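Local coordinates for heroin esterase (Rhodococcus sp., PDB 1LZL), which probably hydrolyses the acetyl ester groups of heroin and related esters, using an alpha/beta hydrolase fold, at residues 88-93 with 215-220; 103-108 with 307-312; 184-189 with 250-255; 191-196 with 224-229. All blocks are in the same frame, centred on the assembly; numbering follows the deposited sequence.

Contact 1: 88-93 with 215-220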
loop_
_atom_site.group_PDB
_atom_site.type_symbol
_atom_site.label_atom_id
_atom_site.label_comp_id
_atom_site.label_asym_id
_atom_site.label_seq_id
_atom_site.Cartn_x
_atom_site.Cartn_y
_atom_site.Cartn_z
ATOM N N GLY A 88 6.432 -0.417 -3.846
ATOM C CA GLY A 88 7.628 -0.821 -4.614
ATOM C C GLY A 88 7.260 -1.359 -5.974
ATOM O O GLY A 88 8.004 -2.138 -6.619
ATOM N N GLY A 89 6.128 -0.941 -6.540
ATOM C CA GLY A 89 5.803 -1.298 -7.895
ATOM C C GLY A 89 5.655 -2.781 -8.175
ATOM O O GLY A 89 5.734 -3.193 -9.339
ATOM N N PHE A 90 5.368 -3.580 -7.155
ATOM C CA PHE A 90 5.185 -5.050 -7.232
ATOM C C PHE A 90 6.530 -5.760 -7.336
ATOM O O PHE A 90 6.557 -7.003 -7.171
ATOM C CB PHE A 90 4.278 -5.526 -8.375
ATOM C CG PHE A 90 2.889 -4.910 -8.380
ATOM C CD1 PHE A 90 1.972 -5.166 -7.369
ATOM C CD2 PHE A 90 2.477 -4.058 -9.389
ATOM C CE1 PHE A 90 0.704 -4.584 -7.387
ATOM C CE2 PHE A 90 1.212 -3.485 -9.439
ATOM C CZ PHE A 90 0.303 -3.744 -8.417
ATOM N N ALA A 91 7.629 -5.062 -7.594
ATOM C CA ALA A 91 8.900 -5.751 -7.902
ATOM C C ALA A 91 10.040 -5.402 -6.990
ATOM O O ALA A 91 11.113 -6.059 -7.080
ATOM C CB ALA A 91 9.268 -5.479 -9.378
ATOM N N ILE A 92 9.871 -4.367 -6.149
ATOM C CA ILE A 92 10.955 -4.006 -5.222
ATOM C C ILE A 92 10.406 -3.784 -3.812
ATOM O O ILE A 92 9.154 -3.714 -3.674
ATOM C CB ILE A 92 11.741 -2.731 -5.664
ATOM C CG1 ILE A 92 11.024 -1.411 -5.458
ATOM C CG2 ILE A 92 12.195 -2.922 -7.110
ATOM C CD1 ILE A 92 11.812 -0.234 -6.055
ATOM N N GLY A 93 11.270 -3.699 -2.817
ATOM C CA GLY A 93 10.831 -3.387 -1.450
ATOM C C GLY A 93 10.722 -4.631 -0.600
ATOM O O GLY A 93 10.610 -5.775 -1.069
ATOM N N ILE A 215 4.648 1.140 -16.857
ATOM C CA ILE A 215 4.568 0.062 -17.835
ATOM C C ILE A 215 5.337 -1.167 -17.356
ATOM O O ILE A 215 4.862 -2.286 -17.428
ATOM C CB ILE A 215 5.128 0.546 -19.200
ATOM C CG1 ILE A 215 4.222 1.632 -19.813
ATOM C CG2 ILE A 215 5.396 -0.627 -20.124
ATOM C CD1 ILE A 215 4.899 2.454 -20.925
ATOM N N LEU A 216 6.557 -0.940 -16.897
ATOM C CA LEU A 216 7.442 -2.022 -16.464
ATOM C C LEU A 216 6.854 -2.689 -15.226
ATOM O O LEU A 216 6.917 -3.943 -15.094
ATOM C CB LEU A 216 8.856 -1.516 -16.150
ATOM C CG LEU A 216 9.790 -1.334 -17.376
ATOM C CD1 LEU A 216 8.987 -1.101 -18.630
ATOM C CD2 LEU A 216 10.800 -0.269 -17.044
ATOM N N SER A 217 6.246 -1.931 -14.340
ATOM C CA SER A 217 5.713 -2.503 -13.079
ATOM C C SER A 217 4.602 -3.472 -13.378
ATOM O O SER A 217 4.587 -4.601 -12.874
ATOM C CB SER A 217 5.216 -1.345 -12.228
ATOM O OG SER A 217 4.423 -1.717 -11.096
ATOM N N TRP A 218 3.643 -3.082 -14.228
ATOM C CA TRP A 218 2.564 -4.033 -14.509
ATOM C C TRP A 218 3.038 -5.232 -15.311
ATOM O O TRP A 218 2.534 -6.333 -15.163
ATOM C CB TRP A 218 1.419 -3.311 -15.224
ATOM C CG TRP A 218 0.638 -2.446 -14.245
ATOM C CD1 TRP A 218 0.713 -1.065 -14.092
ATOM C CD2 TRP A 218 -0.323 -2.926 -13.311
ATOM N NE1 TRP A 218 -0.172 -0.653 -13.091
ATOM C CE2 TRP A 218 -0.801 -1.792 -12.607
ATOM C CE3 TRP A 218 -0.824 -4.188 -12.971
ATOM C CZ2 TRP A 218 -1.756 -1.888 -11.607
ATOM C CZ3 TRP A 218 -1.794 -4.298 -11.969
ATOM C CH2 TRP A 218 -2.256 -3.146 -11.293
ATOM N N LYS A 219 4.006 -5.016 -16.208
ATOM C CA LYS A 219 4.568 -6.149 -16.972
ATOM C C LYS A 219 5.256 -7.135 -16.041
ATOM O O LYS A 219 5.042 -8.347 -16.160
ATOM C CB LYS A 219 5.506 -5.609 -18.053
ATOM C CG LYS A 219 6.125 -6.675 -18.958
ATOM C CD LYS A 219 4.979 -7.520 -19.507
ATOM C CE LYS A 219 5.376 -8.568 -20.535
ATOM N NZ LYS A 219 4.156 -9.123 -21.170
ATOM N N TYR A 220 6.077 -6.684 -15.099
ATOM C CA TYR A 220 6.696 -7.593 -14.132
ATOM C C TYR A 220 5.638 -8.357 -13.346
ATOM O O TYR A 220 5.795 -9.570 -13.140
ATOM C CB TYR A 220 7.555 -6.809 -13.139
ATOM C CG TYR A 220 8.795 -6.205 -13.747
ATOM C CD1 TYR A 220 9.471 -6.844 -14.780
ATOM C CD2 TYR A 220 9.286 -5.021 -13.253
ATOM C CE1 TYR A 220 10.622 -6.223 -15.287
ATOM C CE2 TYR A 220 10.427 -4.391 -13.750
ATOM C CZ TYR A 220 11.080 -5.028 -14.773
ATOM O OH TYR A 220 12.208 -4.430 -15.290
#

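Contact 2: 103-108 with 307-312. Unlike the reference sequence in segment 307-312: Glu307 (reference Lys), Ala308 (reference Pro), Leu309 (reference His), Thr310 (reference Cys), Ala311 (reference Asp), Ile312 (reference Pro).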
loop_
_atom_site.group_PDB
_atom_site.type_symbol
_atom_site.label_atom_id
_atom_site.label_comp_id
_atom_site.label_asym_id
_atom_site.label_seq_id
_atom_site.Cartn_x
_atom_site.Cartn_y
_atom_site.Cartn_z
ATOM N N VAL A 103 5.429 0.997 13.231
ATOM C CA VAL A 103 5.718 1.372 14.618
ATOM C C VAL A 103 4.864 2.570 15.027
ATOM O O VAL A 103 4.297 2.629 16.127
ATOM C CB VAL A 103 7.216 1.681 14.752
ATOM C CG1 VAL A 103 7.535 2.419 16.050
ATOM C CG2 VAL A 103 7.998 0.370 14.675
ATOM N N GLU A 104 4.758 3.560 14.124
ATOM C CA GLU A 104 3.945 4.744 14.441
ATOM C C GLU A 104 2.513 4.406 14.810
ATOM O O GLU A 104 1.905 4.895 15.777
ATOM C CB GLU A 104 4.002 5.750 13.253
ATOM C CG GLU A 104 3.347 7.076 13.643
ATOM C CD GLU A 104 3.363 8.171 12.598
ATOM O OE1 GLU A 104 3.461 7.805 11.397
ATOM O OE2 GLU A 104 3.269 9.394 12.938
ATOM N N VAL A 105 1.919 3.532 13.984
ATOM C CA VAL A 105 0.515 3.141 14.222
ATOM C C VAL A 105 0.403 2.411 15.571
ATOM O O VAL A 105 -0.501 2.693 16.357
ATOM C CB VAL A 105 0.048 2.255 13.051
ATOM C CG1 VAL A 105 -1.236 1.534 13.392
ATOM C CG2 VAL A 105 -0.073 3.128 11.789
ATOM N N ALA A 106 1.329 1.474 15.816
ATOM C CA ALA A 106 1.226 0.707 17.063
ATOM C C ALA A 106 1.426 1.619 18.263
ATOM O O ALA A 106 0.711 1.593 19.253
ATOM C CB ALA A 106 2.243 -0.416 17.101
ATOM N N ARG A 107 2.426 2.496 18.209
ATOM C CA ARG A 107 2.712 3.370 19.344
ATOM C C ARG A 107 1.630 4.429 19.533
ATOM O O ARG A 107 1.166 4.666 20.650
ATOM C CB ARG A 107 4.104 4.000 19.119
ATOM C CG ARG A 107 4.495 4.948 20.249
ATOM C CD ARG A 107 5.697 5.825 19.907
ATOM N NE ARG A 107 6.912 5.006 19.865
ATOM C CZ ARG A 107 7.687 5.032 18.784
ATOM N NH1 ARG A 107 7.341 5.809 17.746
ATOM N NH2 ARG A 107 8.772 4.280 18.783
ATOM N N GLU A 108 1.171 5.094 18.462
ATOM C CA GLU A 108 0.283 6.239 18.673
ATOM C C GLU A 108 -1.162 5.799 18.832
ATOM O O GLU A 108 -1.908 6.458 19.570
ATOM C CB GLU A 108 0.334 7.234 17.512
ATOM C CG GLU A 108 1.701 7.855 17.299
ATOM C CD GLU A 108 2.149 8.556 18.574
ATOM O OE1 GLU A 108 1.270 9.094 19.280
ATOM O OE2 GLU A 108 3.359 8.546 18.862
ATOM N N GLU A 307 -3.109 12.973 9.297
ATOM C CA GLU A 307 -4.447 12.560 8.856
ATOM C C GLU A 307 -4.531 11.065 8.677
ATOM O O GLU A 307 -5.568 10.459 8.933
ATOM C CB GLU A 307 -4.740 13.239 7.524
ATOM C CG GLU A 307 -6.102 12.898 6.909
ATOM C CD GLU A 307 -6.357 13.832 5.734
ATOM O OE1 GLU A 307 -6.620 15.051 5.939
ATOM O OE2 GLU A 307 -6.284 13.369 4.582
ATOM N N ALA A 308 -3.452 10.417 8.267
ATOM C CA ALA A 308 -3.456 8.955 8.115
ATOM C C ALA A 308 -3.762 8.313 9.467
ATOM O O ALA A 308 -4.569 7.407 9.571
ATOM C CB ALA A 308 -2.150 8.447 7.551
ATOM N N LEU A 309 -3.122 8.807 10.534
ATOM C CA LEU A 309 -3.397 8.233 11.865
ATOM C C LEU A 309 -4.830 8.513 12.328
ATOM O O LEU A 309 -5.478 7.619 12.867
ATOM C CB LEU A 309 -2.397 8.815 12.861
ATOM C CG LEU A 309 -0.946 8.354 12.746
ATOM C CD1 LEU A 309 -0.148 9.025 13.870
ATOM C CD2 LEU A 309 -0.775 6.844 12.822
ATOM N N THR A 310 -5.287 9.749 12.090
ATOM C CA THR A 310 -6.673 10.092 12.407
ATOM C C THR A 310 -7.642 9.158 11.677
ATOM O O THR A 310 -8.611 8.614 12.225
ATOM C CB THR A 310 -6.975 11.553 12.075
ATOM O OG1 THR A 310 -6.239 12.362 13.021
ATOM C CG2 THR A 310 -8.429 11.883 12.310
ATOM N N ALA A 311 -7.373 8.901 10.397
ATOM C CA ALA A 311 -8.272 8.069 9.597
ATOM C C ALA A 311 -8.341 6.634 10.110
ATOM O O ALA A 311 -9.416 6.020 10.228
ATOM C CB ALA A 311 -7.790 8.075 8.129
ATOM N N ILE A 312 -7.133 6.083 10.409
ATOM C CA ILE A 312 -7.082 4.693 10.877
ATOM C C ILE A 312 -7.696 4.603 12.280
ATOM O O ILE A 312 -8.463 3.645 12.532
ATOM C CB ILE A 312 -5.647 4.161 10.813
ATOM C CG1 ILE A 312 -5.178 4.059 9.350
ATOM C CG2 ILE A 312 -5.486 2.820 11.504
ATOM C CD1 ILE A 312 -3.677 3.885 9.206
#

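Contact 3: 184-189 with 250-255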
loop_
_atom_site.group_PDB
_atom_site.type_symbol
_atom_site.label_atom_id
_atom_site.label_comp_id
_atom_site.label_asym_id
_atom_site.label_seq_id
_atom_site.Cartn_x
_atom_site.Cartn_y
_atom_site.Cartn_z
ATOM N N GLN A 184 -10.488 0.134 5.043
ATOM C CA GLN A 184 -9.541 0.018 3.934
ATOM C C GLN A 184 -8.725 1.280 3.796
ATOM O O GLN A 184 -9.322 2.346 3.660
ATOM C CB GLN A 184 -10.355 -0.291 2.667
ATOM C CG GLN A 184 -9.477 -0.319 1.424
ATOM C CD GLN A 184 -10.212 -0.755 0.170
ATOM O OE1 GLN A 184 -9.674 -1.550 -0.585
ATOM N NE2 GLN A 184 -11.411 -0.198 -0.040
ATOM N N PHE A 185 -7.389 1.196 3.785
ATOM C CA PHE A 185 -6.543 2.389 3.767
ATOM C C PHE A 185 -5.617 2.313 2.549
ATOM O O PHE A 185 -4.711 1.436 2.547
ATOM C CB PHE A 185 -5.765 2.473 5.090
ATOM C CG PHE A 185 -4.879 3.697 5.163
ATOM C CD1 PHE A 185 -3.582 3.737 4.647
ATOM C CD2 PHE A 185 -5.378 4.847 5.750
ATOM C CE1 PHE A 185 -2.837 4.894 4.704
ATOM C CE2 PHE A 185 -4.611 5.999 5.825
ATOM C CZ PHE A 185 -3.347 6.041 5.293
ATOM N N LEU A 186 -5.829 3.196 1.600
ATOM C CA LEU A 186 -5.124 3.138 0.331
ATOM C C LEU A 186 -4.285 4.381 0.121
ATOM O O LEU A 186 -4.869 5.468 -0.139
ATOM C CB LEU A 186 -6.150 2.949 -0.819
ATOM C CG LEU A 186 -7.081 1.735 -0.655
ATOM C CD1 LEU A 186 -8.016 1.636 -1.854
ATOM C CD2 LEU A 186 -6.303 0.420 -0.481
ATOM N N GLU A 187 -2.975 4.280 0.216
ATOM C CA GLU A 187 -2.150 5.477 0.042
ATOM C C GLU A 187 -1.491 5.446 -1.320
ATOM O O GLU A 187 -0.788 4.454 -1.601
ATOM C CB GLU A 187 -1.120 5.483 1.189
ATOM C CG GLU A 187 -0.133 6.608 1.242
ATOM C CD GLU A 187 0.661 6.640 2.559
ATOM O OE1 GLU A 187 0.798 5.604 3.241
ATOM O OE2 GLU A 187 1.142 7.777 2.862
ATOM N N ILE A 188 -1.677 6.493 -2.105
ATOM C CA ILE A 188 -1.137 6.592 -3.477
ATOM C C ILE A 188 -1.225 5.239 -4.202
ATOM O O ILE A 188 -0.275 4.717 -4.751
ATOM C CB ILE A 188 0.262 7.207 -3.500
ATOM C CG1 ILE A 188 1.374 6.466 -2.712
ATOM C CG2 ILE A 188 0.170 8.651 -3.041
ATOM C CD1 ILE A 188 2.765 7.101 -2.763
ATOM N N PRO A 189 -2.423 4.609 -4.212
ATOM C CA PRO A 189 -2.474 3.229 -4.704
ATOM C C PRO A 189 -2.240 3.055 -6.194
ATOM O O PRO A 189 -2.636 3.934 -6.983
ATOM C CB PRO A 189 -3.942 2.815 -4.374
ATOM C CG PRO A 189 -4.703 4.115 -4.393
ATOM C CD PRO A 189 -3.744 5.113 -3.756
ATOM N N PRO A 250 -15.430 -2.006 2.451
ATOM C CA PRO A 250 -15.347 -1.318 3.729
ATOM C C PRO A 250 -15.185 0.203 3.602
ATOM O O PRO A 250 -14.703 0.646 2.565
ATOM C CB PRO A 250 -14.047 -1.888 4.353
ATOM C CG PRO A 250 -13.582 -2.970 3.489
ATOM C CD PRO A 250 -14.178 -2.753 2.131
ATOM N N PRO A 251 -15.521 0.961 4.647
ATOM C CA PRO A 251 -15.184 2.414 4.683
ATOM C C PRO A 251 -13.705 2.540 4.332
ATOM O O PRO A 251 -12.866 1.711 4.734
ATOM C CB PRO A 251 -15.465 2.853 6.121
ATOM C CG PRO A 251 -16.429 1.823 6.661
ATOM C CD PRO A 251 -16.160 0.549 5.901
ATOM N N THR A 252 -13.389 3.543 3.519
ATOM C CA THR A 252 -12.066 3.627 2.908
ATOM C C THR A 252 -11.466 5.011 3.036
ATOM O O THR A 252 -12.196 5.998 2.955
ATOM C CB THR A 252 -12.242 3.306 1.413
ATOM O OG1 THR A 252 -12.679 1.937 1.313
ATOM C CG2 THR A 252 -10.946 3.436 0.585
ATOM N N TYR A 253 -10.158 5.087 3.183
ATOM C CA TYR A 253 -9.392 6.309 3.095
ATOM C C TYR A 253 -8.539 6.146 1.833
ATOM O O TYR A 253 -7.889 5.087 1.706
ATOM C CB TYR A 253 -8.495 6.527 4.317
ATOM C CG TYR A 253 -7.610 7.763 4.185
ATOM C CD1 TYR A 253 -6.341 7.711 3.615
ATOM C CD2 TYR A 253 -8.087 9.006 4.611
ATOM C CE1 TYR A 253 -5.553 8.832 3.481
ATOM C CE2 TYR A 253 -7.307 10.174 4.512
ATOM C CZ TYR A 253 -6.049 10.052 3.938
ATOM O OH TYR A 253 -5.212 11.141 3.792
ATOM N N LEU A 254 -8.479 7.135 0.955
ATOM C CA LEU A 254 -7.614 7.044 -0.243
ATOM C C LEU A 254 -6.922 8.374 -0.440
ATOM O O LEU A 254 -7.611 9.415 -0.510
ATOM C CB LEU A 254 -8.451 6.664 -1.474
ATOM C CG LEU A 254 -7.662 6.134 -2.671
ATOM C CD1 LEU A 254 -8.514 5.251 -3.553
ATOM C CD2 LEU A 254 -7.089 7.284 -3.521
ATOM N N SER A 255 -5.602 8.411 -0.489
ATOM C CA SER A 255 -4.866 9.637 -0.767
ATOM C C SER A 255 -4.138 9.532 -2.097
ATOM O O SER A 255 -3.665 8.475 -2.535
ATOM C CB SER A 255 -3.868 9.966 0.361
ATOM O OG SER A 255 -2.930 8.875 0.468
HETATM O O HOH W 1 -1.003 10.036 2.178
#

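Contact 4: 191-196 with 224-229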
loop_
_atom_site.group_PDB
_atom_site.type_symbol
_atom_site.label_atom_id
_atom_site.label_comp_id
_atom_site.label_asym_id
_atom_site.label_seq_id
_atom_site.Cartn_x
_atom_site.Cartn_y
_atom_site.Cartn_z
ATOM N N LEU A 191 -3.529 0.925 -9.119
ATOM C CA LEU A 191 -4.810 0.199 -9.226
ATOM C C LEU A 191 -5.183 -0.261 -10.634
ATOM O O LEU A 191 -5.989 -1.157 -10.800
ATOM C CB LEU A 191 -5.952 1.087 -8.717
ATOM C CG LEU A 191 -5.909 1.487 -7.236
ATOM C CD1 LEU A 191 -6.861 2.652 -6.983
ATOM C CD2 LEU A 191 -6.218 0.297 -6.347
ATOM N N ASP A 192 -4.614 0.409 -11.657
ATOM C CA ASP A 192 -5.133 0.203 -13.024
ATOM C C ASP A 192 -4.008 -0.035 -14.009
ATOM O O ASP A 192 -3.170 0.854 -14.173
ATOM C CB ASP A 192 -5.915 1.487 -13.393
ATOM C CG ASP A 192 -6.774 1.326 -14.635
ATOM O OD1 ASP A 192 -6.486 0.353 -15.384
ATOM O OD2 ASP A 192 -7.690 2.130 -14.886
ATOM N N ASP A 193 -3.964 -1.212 -14.634
ATOM C CA ASP A 193 -2.856 -1.538 -15.537
ATOM C C ASP A 193 -3.012 -0.839 -16.879
ATOM O O ASP A 193 -2.068 -0.899 -17.665
ATOM C CB ASP A 193 -2.785 -3.053 -15.771
ATOM C CG ASP A 193 -4.078 -3.550 -16.379
ATOM O OD1 ASP A 193 -5.158 -3.426 -15.781
ATOM O OD2 ASP A 193 -3.978 -4.066 -17.516
ATOM N N ARG A 194 -4.155 -0.236 -17.135
ATOM C CA ARG A 194 -4.428 0.218 -18.519
ATOM C C ARG A 194 -3.705 1.501 -18.825
ATOM O O ARG A 194 -3.538 1.808 -20.036
ATOM C CB ARG A 194 -5.935 0.371 -18.700
ATOM C CG ARG A 194 -6.613 -0.973 -18.668
ATOM C CD ARG A 194 -8.097 -0.901 -18.488
ATOM N NE ARG A 194 -8.504 -0.259 -17.242
ATOM C CZ ARG A 194 -9.749 -0.122 -16.824
ATOM N NH1 ARG A 194 -10.791 -0.580 -17.512
ATOM N NH2 ARG A 194 -9.959 0.486 -15.659
ATOM N N LEU A 195 -3.260 2.299 -17.884
ATOM C CA LEU A 195 -2.416 3.484 -18.161
ATOM C C LEU A 195 -3.096 4.478 -19.103
ATOM O O LEU A 195 -2.420 5.074 -19.949
ATOM C CB LEU A 195 -1.001 3.075 -18.634
ATOM C CG LEU A 195 -0.358 1.906 -17.865
ATOM C CD1 LEU A 195 1.094 1.670 -18.310
ATOM C CD2 LEU A 195 -0.409 2.127 -16.364
ATOM N N GLU A 196 -4.415 4.629 -18.920
ATOM C CA GLU A 196 -5.175 5.493 -19.858
ATOM C C GLU A 196 -5.691 6.773 -19.264
ATOM O O GLU A 196 -6.262 7.610 -19.981
ATOM C CB GLU A 196 -6.363 4.706 -20.431
ATOM C CG GLU A 196 -7.441 4.195 -19.464
ATOM C CD GLU A 196 -8.329 3.122 -20.066
ATOM O OE1 GLU A 196 -8.124 2.692 -21.237
ATOM O OE2 GLU A 196 -9.286 2.658 -19.395
ATOM N N GLU A 224 4.806 -12.620 -18.541
ATOM C CA GLU A 224 5.301 -12.533 -19.914
ATOM C C GLU A 224 4.199 -12.835 -20.920
ATOM O O GLU A 224 4.357 -12.637 -22.143
ATOM C CB GLU A 224 6.502 -13.452 -20.114
ATOM C CG GLU A 224 7.695 -13.135 -19.186
ATOM C CD GLU A 224 8.461 -11.931 -19.723
ATOM O OE1 GLU A 224 7.928 -11.341 -20.694
ATOM O OE2 GLU A 224 9.546 -11.592 -19.179
ATOM N N SER A 225 3.057 -13.289 -20.442
ATOM C CA SER A 225 1.853 -13.563 -21.209
ATOM C C SER A 225 0.909 -12.382 -21.336
ATOM O O SER A 225 0.092 -12.231 -22.246
ATOM C CB SER A 225 1.033 -14.623 -20.448
ATOM O OG SER A 225 -0.300 -14.756 -20.918
ATOM N N TYR A 226 1.005 -11.487 -20.326
ATOM C CA TYR A 226 0.099 -10.349 -20.311
ATOM C C TYR A 226 0.370 -9.532 -21.557
ATOM O O TYR A 226 1.532 -9.224 -21.792
ATOM C CB TYR A 226 0.301 -9.533 -19.039
ATOM C CG TYR A 226 -0.268 -8.138 -18.988
ATOM C CD1 TYR A 226 -1.640 -7.910 -18.957
ATOM C CD2 TYR A 226 0.594 -7.055 -18.946
ATOM C CE1 TYR A 226 -2.144 -6.602 -18.895
ATOM C CE2 TYR A 226 0.131 -5.744 -18.892
ATOM C CZ TYR A 226 -1.243 -5.551 -18.874
ATOM O OH TYR A 226 -1.673 -4.236 -18.816
ATOM N N SER A 227 -0.699 -9.170 -22.257
ATOM C CA SER A 227 -0.352 -8.456 -23.501
ATOM C C SER A 227 -0.543 -6.953 -23.433
ATOM O O SER A 227 -0.462 -6.306 -24.484
ATOM C CB SER A 227 -1.186 -9.011 -24.655
ATOM O OG SER A 227 -2.534 -9.091 -24.249
ATOM N N GLY A 228 -0.812 -6.371 -22.274
ATOM C CA GLY A 228 -0.914 -4.921 -22.182
ATOM C C GLY A 228 -2.337 -4.464 -21.854
ATOM O O GLY A 228 -3.176 -5.304 -21.556
ATOM N N PRO A 229 -2.532 -3.149 -21.928
ATOM C CA PRO A 229 -3.807 -2.534 -21.516
ATOM C C PRO A 229 -5.024 -3.151 -22.147
ATOM O O PRO A 229 -6.136 -3.265 -21.609
ATOM C CB PRO A 229 -3.615 -1.088 -22.012
ATOM C CG PRO A 229 -2.139 -0.852 -21.771
ATOM C CD PRO A 229 -1.533 -2.124 -22.355
HETATM O O HOH W 2 0.086 -2.125 -18.663
#

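Contact 1: 88-93 with 215-220
Gly88 lies in the loop that follows strand 79-85, and its carbonyl oxygen accepts two backbone N-H groups, Ile92 N at 2.9 Å from Gly88 O, and Ala91 N, which folds the segment into a tight turn. A CB on Gly88 would run into Ile92 O, and with phi at 126° it would also be jammed against the carbonyl oxygen of the residue before. Gly89 also has a positive phi and turns its carbonyl toward helix 211-222, where Ser217 OG lies 2.6 Å from Gly89 O. The hydroxyl, anti to its own backbone N, also lies within hydrogen-bonding reach of Glu190 OE2, so one hydroxyl proton has two acceptors to choose from. Gly88 and Gly89 end an HGGG sequence, the signature of the hormone-sensitive-lipase-like branch of the alpha/beta hydrolases, in which this loop supplies the oxyanion hole; the same role is probable here. Phe90 next sends its ring past Ser217, with CD2 3.5 Å from Ser217 OG, to meet Trp218 in a tilted T-shaped pair whose planes stand at 59°. The Phe90 edge points at the face of the indole six-membered ring, Phe90 CZ being 3.9 Å from Trp218 CH2. An alanine at Trp218 would remove this aromatic face and is likely to leave the Phe90 ring less firmly held, although Tyr221 also stacks on it. Ala91 rests CB against Tyr220 CD2 at 3.9 Å. One face of the Tyr220 ring lies against Leu216 O of its own helix, while the phenol OH reaches Phe23 O.

Contact 2: 103-108 with 307-312
Helices 99-109 and 299-315 pack side by side over one face of the alpha/beta hydrolase sheet, the first lying in the crossover from strand 79-85 to strand 112-116 and the second following the outermost strand 280-285. Their local axes approach to 10.9 Å with a crossing angle of -58°, and no hydrogen bond links the two segments; the contact is carried by side chains. The apolar part centres on Leu309, whose CG is anti to its carbonyl carbon; with chi2 at -178°, the fork is turned so that CD1 meets the glutamates and CD2 meets Val105. On the inner side, Leu309 CD2 meets Val105 CG2 at 3.9 Å. The same Val105 methyl faces Ile312 CD1 at 4.5 Å, a looser touch, and Ile312 continues inward onto Phe185 of the sheet and Phe111. The second kind of contact is made by the hydrocarbon stems and a carboxylate of two glutamates on the more exposed side. Glu108 bends at chi2 (-58°), so that its CB and CG lie against Leu309 CD1 while the carboxylate turns away from the partner helix. Glu104 instead runs extended and crosses the Leu309 side chain obliquely, bringing OE2 to 3.6 Å from Leu309 CD1.

Contact 3: 184-189 with 250-255
Strands 184-187 and 252-255 run parallel, their axes 4.7 Å apart and their directions differing by only 3°, with Gln184 and Leu186 each donating N-H and offering C=O to the neighbouring strand. Gln184 N meets Pro251 O at the start, and Ile188 N, just beyond the strand, reaches Ser255 O at 2.8 Å with a bent N-H...O angle of 134°. On the face carrying Gln184 and Leu186, the extended Gln184 side chain lies alongside Thr252, and its NE2 donates to Thr252 OG1 at 2.8 Å, nearly in the amide plane. The hydroxyl in turn donates a hydrogen bond to Pro250 O, 2.7 Å from Thr252 OG1. A valine at Thr252 would remove both bonds and would probably leave the buried Gln184 amide poorly anchored. The two strands are inner neighbours in the alpha/beta hydrolase sheet, and Ile188 touches Asp260 and His290, which with Ser160 probably form the catalytic triad. Also on the Gln184 face, Leu186 CB lies 4.0 Å from Leu254 CG, which Pro189 CG abuts as well. Across the sheet, the Phe185 and Tyr253 rings point the same way with planes near parallel but slid apart, Phe185 CE2 approaching Tyr253 CD1 to 3.3 Å, while Tyr253 OH is hydrogen-bonded to Glu307 OE2. Farther along, a water joins Ser255 OG, 2.8 Å from it, to Glu187 OE2.

Contact 4: 191-196 with 224-229
An Asx turn at Asp192 shapes the first of two surface loops that meet in the long excursion between strands 183-187 and 252-257. Asp192 OD1 accepts Arg194 N from above the carboxylate plane and, with its syn lone pair, Arg194 NE at 2.8 Å; Arg194 NH2 donates to OD2, so the guanidinium grips the carboxylate side-on. Glu196 OE2 adds a long, purely electrostatic contact over one guanidinium face. Asp193 then reaches across to the second loop. With CG in the crowded position between backbone N and carbonyl carbon (chi1 60°), it presents the anti lone pair of OD2 to Tyr226 OH, 2.7 Å away, the carboxylate and ring planes standing 63° apart. Its OD1 forms a salt bridge with Arg242, which probably helps keep the group ionised. A water donates both to Asp193 O and, at 2.8 Å, to Tyr226 OH, so the phenol is donor and acceptor at once. Gly228 N sits 3.4 Å above the centre of the Tyr226 ring, and Pro229 packs CB and CG against the Arg194 carbonyl, with Pro229 CG 3.5 Å from Arg194 O. Such excursions after the sixth strand are where alpha/beta hydrolases commonly carry their cap insertions.

How the contacts relate
Contacts 1 and 3 are buried, contact 2 is partly so, and contact 4 lies at the surface. Contact 3 joins two inner strands toward the 280-285 edge of the sheet through backbone hydrogen bonds, and contact 2 packs directly upon it through helix 299-315, where Ala308 touches Phe185 and Ala311 touches Tyr253. Contact 2 relies mainly on aliphatic groups, whereas contact 4, about 33 Å away between centres, depends on carboxylates, a phenol and water. Contacts 1 and 4 share a border: Trp218 of the 211-222 helix leans on Asp193, and Ile215 on Leu195. Contact 1 mixes an aromatic pair with a serine hydroxyl beside a loop carbonyl, tying the probable oxyanion loop to the excursion whose outer loops meet in contact 4.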